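Local coordinates for Alr4995 protein (Nostoc sp., PDB 6LRF) that probably combines arginine dihydrolase and ornithine cyclodeaminase activities in one bifunctional chain, the dihydrolase reaction resting on its guanidino-group-modifying (GME) domain, at residues L176-L181 and P202-A207; E224-M229 and G244-E249. All coordinates share one frame; numbering follows the deposited sequence.

Contact 1 (L176-L181 and P202-A207)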
loop_
_atom_site.group_PDB
_atom_site.type_symbol
_atom_site.label_atom_id
_atom_site.label_comp_id
_atom_site.label_asym_id
_atom_site.label_seq_id
_atom_site.Cartn_x
_atom_site.Cartn_y
_atom_site.Cartn_z
ATOM N N LEU B 176 -40.261 1.370 -30.774
ATOM C CA LEU B 176 -41.155 2.456 -31.193
ATOM C C LEU B 176 -41.500 2.317 -32.662
ATOM O O LEU B 176 -40.864 1.544 -33.387
ATOM C CB LEU B 176 -40.519 3.827 -30.950
ATOM C CG LEU B 176 -40.148 4.170 -29.513
ATOM C CD1 LEU B 176 -39.204 5.362 -29.496
ATOM C CD2 LEU B 176 -41.390 4.449 -28.698
ATOM N N ALA B 177 -42.494 3.076 -33.110
ATOM C CA ALA B 177 -42.876 3.041 -34.516
ATOM C C ALA B 177 -41.694 3.437 -35.394
ATOM O O ALA B 177 -40.769 4.111 -34.925
ATOM C CB ALA B 177 -44.066 3.959 -34.771
ATOM N N ASN B 178 -41.721 3.001 -36.654
ATOM C CA ASN B 178 -40.738 3.423 -37.652
ATOM C C ASN B 178 -39.322 2.946 -37.300
ATOM O O ASN B 178 -38.337 3.640 -37.551
ATOM C CB ASN B 178 -40.779 4.951 -37.796
ATOM C CG ASN B 178 -40.119 5.441 -39.057
ATOM O OD1 ASN B 178 -40.098 4.743 -40.073
ATOM N ND2 ASN B 178 -39.576 6.657 -39.006
ATOM N N GLY B 179 -39.237 1.768 -36.689
ATOM C CA GLY B 179 -37.964 1.120 -36.401
ATOM C C GLY B 179 -37.138 1.649 -35.236
ATOM O O GLY B 179 -36.052 1.139 -34.966
ATOM N N TYR B 180 -37.637 2.662 -34.535
ATOM C CA TYR B 180 -36.841 3.286 -33.484
ATOM C C TYR B 180 -36.813 2.470 -32.193
ATOM O O TYR B 180 -37.728 1.707 -31.902
ATOM C CB TYR B 180 -37.346 4.698 -33.213
ATOM C CG TYR B 180 -36.958 5.648 -34.324
ATOM C CD1 TYR B 180 -37.833 5.928 -35.366
ATOM C CD2 TYR B 180 -35.690 6.224 -34.352
ATOM C CE1 TYR B 180 -37.472 6.786 -36.389
ATOM C CE2 TYR B 180 -35.315 7.074 -35.374
ATOM C CZ TYR B 180 -36.210 7.353 -36.389
ATOM O OH TYR B 180 -35.832 8.204 -37.401
ATOM N N LEU B 181 -35.738 2.629 -31.431
ATOM C CA LEU B 181 -35.595 1.928 -30.167
ATOM C C LEU B 181 -35.136 2.879 -29.091
ATOM O O LEU B 181 -34.050 3.444 -29.177
ATOM C CB LEU B 181 -34.604 0.768 -30.275
ATOM C CG LEU B 181 -34.291 0.175 -28.895
ATOM C CD1 LEU B 181 -35.522 -0.513 -28.297
ATOM C CD2 LEU B 181 -33.117 -0.790 -28.942
ATOM N N PRO B 202 -27.634 2.359 -35.904
ATOM C CA PRO B 202 -27.294 3.455 -34.979
ATOM C C PRO B 202 -28.207 4.688 -35.054
ATOM O O PRO B 202 -28.427 5.331 -34.026
ATOM C CB PRO B 202 -25.869 3.833 -35.397
ATOM C CG PRO B 202 -25.318 2.601 -36.005
ATOM C CD PRO B 202 -26.472 1.959 -36.720
ATOM N N GLU B 203 -28.720 5.018 -36.238
ATOM C CA GLU B 203 -29.588 6.191 -36.390
ATOM C C GLU B 203 -30.969 5.951 -35.783
ATOM O O GLU B 203 -31.664 6.907 -35.420
ATOM C CB GLU B 203 -29.752 6.583 -37.866
ATOM C CG GLU B 203 -28.621 6.142 -38.779
ATOM C CD GLU B 203 -28.777 4.701 -39.249
ATOM O OE1 GLU B 203 -27.802 3.930 -39.102
ATOM O OE2 GLU B 203 -29.872 4.349 -39.758
ATOM N N LYS B 204 -31.366 4.680 -35.694
ATOM C CA LYS B 204 -32.656 4.298 -35.104
ATOM C C LYS B 204 -32.544 4.024 -33.596
ATOM O O LYS B 204 -33.557 3.857 -32.908
ATOM C CB LYS B 204 -33.226 3.068 -35.815
ATOM C CG LYS B 204 -33.470 3.251 -37.308
ATOM C CD LYS B 204 -34.650 4.151 -37.564
ATOM C CE LYS B 204 -35.175 3.951 -38.973
ATOM N NZ LYS B 204 -36.267 4.920 -39.287
ATOM N N ARG B 205 -31.316 3.982 -33.084
ATOM C CA ARG B 205 -31.096 3.818 -31.651
ATOM C C ARG B 205 -31.130 5.151 -30.912
ATOM O O ARG B 205 -30.405 6.084 -31.250
ATOM C CB ARG B 205 -29.761 3.115 -31.382
ATOM C CG ARG B 205 -29.607 1.791 -32.112
ATOM C CD ARG B 205 -28.655 0.834 -31.406
ATOM N NE ARG B 205 -27.266 1.300 -31.356
ATOM C CZ ARG B 205 -26.331 0.988 -32.253
ATOM N NH1 ARG B 205 -26.625 0.224 -33.296
ATOM N NH2 ARG B 205 -25.094 1.447 -32.112
ATOM N N ILE B 206 -31.980 5.230 -29.897
ATOM C CA ILE B 206 -32.031 6.381 -29.019
ATOM C C ILE B 206 -31.619 5.953 -27.620
ATOM O O ILE B 206 -32.469 5.650 -26.778
ATOM C CB ILE B 206 -33.438 7.011 -28.980
ATOM C CG1 ILE B 206 -33.968 7.206 -30.404
ATOM C CG2 ILE B 206 -33.422 8.315 -28.173
ATOM C CD1 ILE B 206 -35.420 7.661 -30.475
ATOM N N ALA B 207 -30.309 5.902 -27.383
ATOM C CA ALA B 207 -29.797 5.537 -26.067
ATOM C C ALA B 207 -29.960 6.711 -25.115
ATOM O O ALA B 207 -29.633 7.839 -25.463
ATOM C CB ALA B 207 -28.344 5.103 -26.152
#
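Backbone hydrogen bonds give this contact its frame. L181 N donates to K204 O at 2.9 Å, and I206 N in turn reaches L181 O at 2.8 Å; both donors arrive nearly along the C=O axis. K204 O also receives the CA-H of Y180, with CA and O 3.4 Å apart, so one carbonyl takes two contacts from successive residues. This is the start of a parallel pairing of L181 with R205, between strands 181-183 and 205-207, which are connected through helix 190-199 in a three-stranded mixed sheet; such small sheets are what the alpha/beta propeller of the GME family is built from. The main side-chain contact is made by K204. Its chain is bent by the torsion about CB-CG (chi2 -72°) and passes across the Y180 ring at about a right angle in a CH-pi contact, with K204 CD over the centre of one face, 3.8 Å from the ring centroid and 13° off the normal. Beyond the ring, K204 NZ hydrogen-bonds to N178 O at 3.0 Å, in the carbonyl plane, which probably helps to hold CD over the tyrosine. Apolar packing is sparser: I206 CD1 meets Y180 CD2 obliquely at 4.1 Å.

Contact 2 (E224-M229 and G244-E249)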
loop_
_atom_site.group_PDB
_atom_site.type_symbol
_atom_site.label_atom_id
_atom_site.label_comp_id
_atom_site.label_asym_id
_atom_site.label_seq_id
_atom_site.Cartn_x
_atom_site.Cartn_y
_atom_site.Cartn_z
ATOM N N GLU B 224 -48.702 5.259 -32.478
ATOM C CA GLU B 224 -48.035 5.704 -33.714
ATOM C C GLU B 224 -46.962 6.758 -33.444
ATOM O O GLU B 224 -45.847 6.416 -33.056
ATOM C CB GLU B 224 -49.050 6.227 -34.743
ATOM C CG GLU B 224 -48.450 6.737 -36.098
ATOM C CD GLU B 224 -47.173 6.000 -36.561
ATOM O OE1 GLU B 224 -47.186 4.747 -36.623
ATOM O OE2 GLU B 224 -46.162 6.675 -36.892
ATOM N N SER B 225 -47.285 8.034 -33.638
ATOM C CA SER B 225 -46.270 9.071 -33.499
ATOM C C SER B 225 -46.346 9.764 -32.156
ATOM O O SER B 225 -45.579 10.679 -31.886
ATOM C CB SER B 225 -46.384 10.086 -34.635
ATOM O OG SER B 225 -45.825 9.537 -35.816
ATOM N N ILE B 226 -47.265 9.310 -31.312
ATOM C CA ILE B 226 -47.348 9.821 -29.953
ATOM C C ILE B 226 -46.528 8.946 -29.007
ATOM O O ILE B 226 -46.539 7.715 -29.121
ATOM C CB ILE B 226 -48.796 9.867 -29.443
ATOM C CG1 ILE B 226 -49.723 10.456 -30.509
ATOM C CG2 ILE B 226 -48.873 10.612 -28.120
ATOM C CD1 ILE B 226 -49.249 11.750 -31.118
ATOM N N VAL B 227 -45.802 9.582 -28.090
ATOM C CA VAL B 227 -45.181 8.854 -26.992
ATOM C C VAL B 227 -45.571 9.498 -25.670
ATOM O O VAL B 227 -45.293 10.670 -25.425
ATOM C CB VAL B 227 -43.640 8.780 -27.132
ATOM C CG1 VAL B 227 -43.275 7.761 -28.197
ATOM C CG2 VAL B 227 -43.038 10.145 -27.462
ATOM N N ILE B 228 -46.257 8.725 -24.836
ATOM C CA ILE B 228 -46.691 9.193 -23.529
ATOM C C ILE B 228 -45.778 8.622 -22.458
ATOM O O ILE B 228 -45.379 7.453 -22.527
ATOM C CB ILE B 228 -48.136 8.779 -23.224
ATOM C CG1 ILE B 228 -49.061 9.179 -24.375
ATOM C CG2 ILE B 228 -48.603 9.400 -21.919
ATOM C CD1 ILE B 228 -50.412 8.479 -24.338
HETATM N N MSE B 229 -45.457 9.439 -21.462
HETATM C CA MSE B 229 -44.539 9.015 -20.418
HETATM C C MSE B 229 -44.595 9.909 -19.200
HETATM O O MSE B 229 -45.299 10.915 -19.188
HETATM C CB MSE B 229 -43.117 8.995 -20.961
HETATM C CG MSE B 229 -42.813 10.178 -21.868
HETATM SE SE MSE B 229 -40.914 10.232 -22.251
HETATM C CE MSE B 229 -40.295 10.175 -20.401
ATOM N N GLY B 244 -39.419 13.028 -35.297
ATOM C CA GLY B 244 -40.837 13.124 -35.600
ATOM C C GLY B 244 -41.838 12.550 -34.609
ATOM O O GLY B 244 -43.015 12.437 -34.937
ATOM N N PHE B 245 -41.391 12.182 -33.410
ATOM C CA PHE B 245 -42.308 11.752 -32.352
ATOM C C PHE B 245 -42.845 12.953 -31.573
ATOM O O PHE B 245 -42.099 13.886 -31.280
ATOM C CB PHE B 245 -41.621 10.795 -31.373
ATOM C CG PHE B 245 -41.358 9.432 -31.930
ATOM C CD1 PHE B 245 -42.402 8.544 -32.146
ATOM C CD2 PHE B 245 -40.063 9.025 -32.216
ATOM C CE1 PHE B 245 -42.162 7.273 -32.653
ATOM C CE2 PHE B 245 -39.813 7.758 -32.720
ATOM C CZ PHE B 245 -40.868 6.880 -32.940
ATOM N N GLN B 246 -44.130 12.922 -31.224
ATOM C CA GLN B 246 -44.701 13.952 -30.362
ATOM C C GLN B 246 -44.737 13.450 -28.925
ATOM O O GLN B 246 -45.338 12.411 -28.628
ATOM C CB GLN B 246 -46.109 14.365 -30.821
ATOM C CG GLN B 246 -46.948 14.929 -29.680
ATOM C CD GLN B 246 -48.328 15.436 -30.092
ATOM O OE1 GLN B 246 -49.020 14.828 -30.917
ATOM N NE2 GLN B 246 -48.746 16.547 -29.486
ATOM N N VAL B 247 -44.092 14.198 -28.036
ATOM C CA VAL B 247 -43.945 13.772 -26.651
ATOM C C VAL B 247 -44.999 14.353 -25.719
ATOM O O VAL B 247 -45.034 15.557 -25.483
ATOM C CB VAL B 247 -42.564 14.147 -26.098
ATOM C CG1 VAL B 247 -42.488 13.817 -24.612
ATOM C CG2 VAL B 247 -41.461 13.436 -26.889
ATOM N N LEU B 248 -45.849 13.479 -25.187
ATOM C CA LEU B 248 -46.823 13.841 -24.159
ATOM C C LEU B 248 -46.334 13.387 -22.789
ATOM O O LEU B 248 -46.027 12.210 -22.590
ATOM C CB LEU B 248 -48.188 13.207 -24.454
ATOM C CG LEU B 248 -49.203 13.877 -25.387
ATOM C CD1 LEU B 248 -48.556 14.464 -26.621
ATOM C CD2 LEU B 248 -50.274 12.884 -25.790
ATOM N N GLU B 249 -46.252 14.308 -21.841
ATOM C CA GLU B 249 -45.909 13.936 -20.475
ATOM C C GLU B 249 -47.170 13.904 -19.620
ATOM O O GLU B 249 -48.214 14.410 -20.024
ATOM C CB GLU B 249 -44.877 14.903 -19.886
ATOM C CG GLU B 249 -43.552 14.915 -20.634
ATOM C CD GLU B 249 -42.632 16.050 -20.202
ATOM O OE1 GLU B 249 -42.983 17.227 -20.436
ATOM O OE2 GLU B 249 -41.554 15.765 -19.633
#
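Strands 226-229 and 246-249 run parallel, 4.8 Å apart at closest approach and crossing at -24°, with the backbone of 246-249 exchanging four hydrogen bonds with 225-229. They are the two strands of a beta-alpha-beta unit whose crossover is helix 234-242, and that helix ends in a Schellman motif with G244 at its positive-phi C' position and F245 N bonded back to L240 O. The bonds zigzag: S225 O takes Q246 N, Q246 O takes V227 N, V227 O takes L248 N, and L248 O takes the N of M229, which is a selenomethionine. S225 also donates its OG to the anti lone pair of E224 OE2 at 3.1 Å, tying the glutamate's end back beside the turn. An alanine at S225 would lack OG and would probably leave the E224 carboxylate less firmly held, since that bond goes with the hydroxyl. On one face of the sheet, I226 CG2 touches L248 CD2 at 3.5 Å, and L248 lies side by side with I228, CB to CG1 at 4.1 Å; helix 34-49 packs on this pair through I47. The other face carries V227, whose CG2, in the crowded position between N and C, meets V247 CG2 at 3.7 Å, while V247 also rests on helix 234-242. The F245 ring turns its edge to the loop that leads into strand 226-229, with E224 O in its plane and 3.8 Å from CE1. Tightest among the side chains is I226 CD1, lying alongside Q246 with OE1 only 3.1 Å away.

Overall arrangement
Contact 1 closes before contact 2 opens along the chain, and both belong to the GME-family region, so they illustrate how that domain assembles from small sheets formed in series. Each pairs two neighbouring parallel strands that a helix connects along the chain, in separate three-stranded mixed sheets, and their centres lie 14 Å apart. The seam between them is direct: F245 of contact 2 packs on the turn of contact 1, its CZ 3.4 Å from A177 O and its CE2 3.8 Å from Y180 CD1. N222 adds a polar link, accepting from A177 N through OD1 and donating through ND2 to E224 O and I226 O. The two sheets are probably neighbouring blades of the GME-family propeller, packed together through F245 and N222.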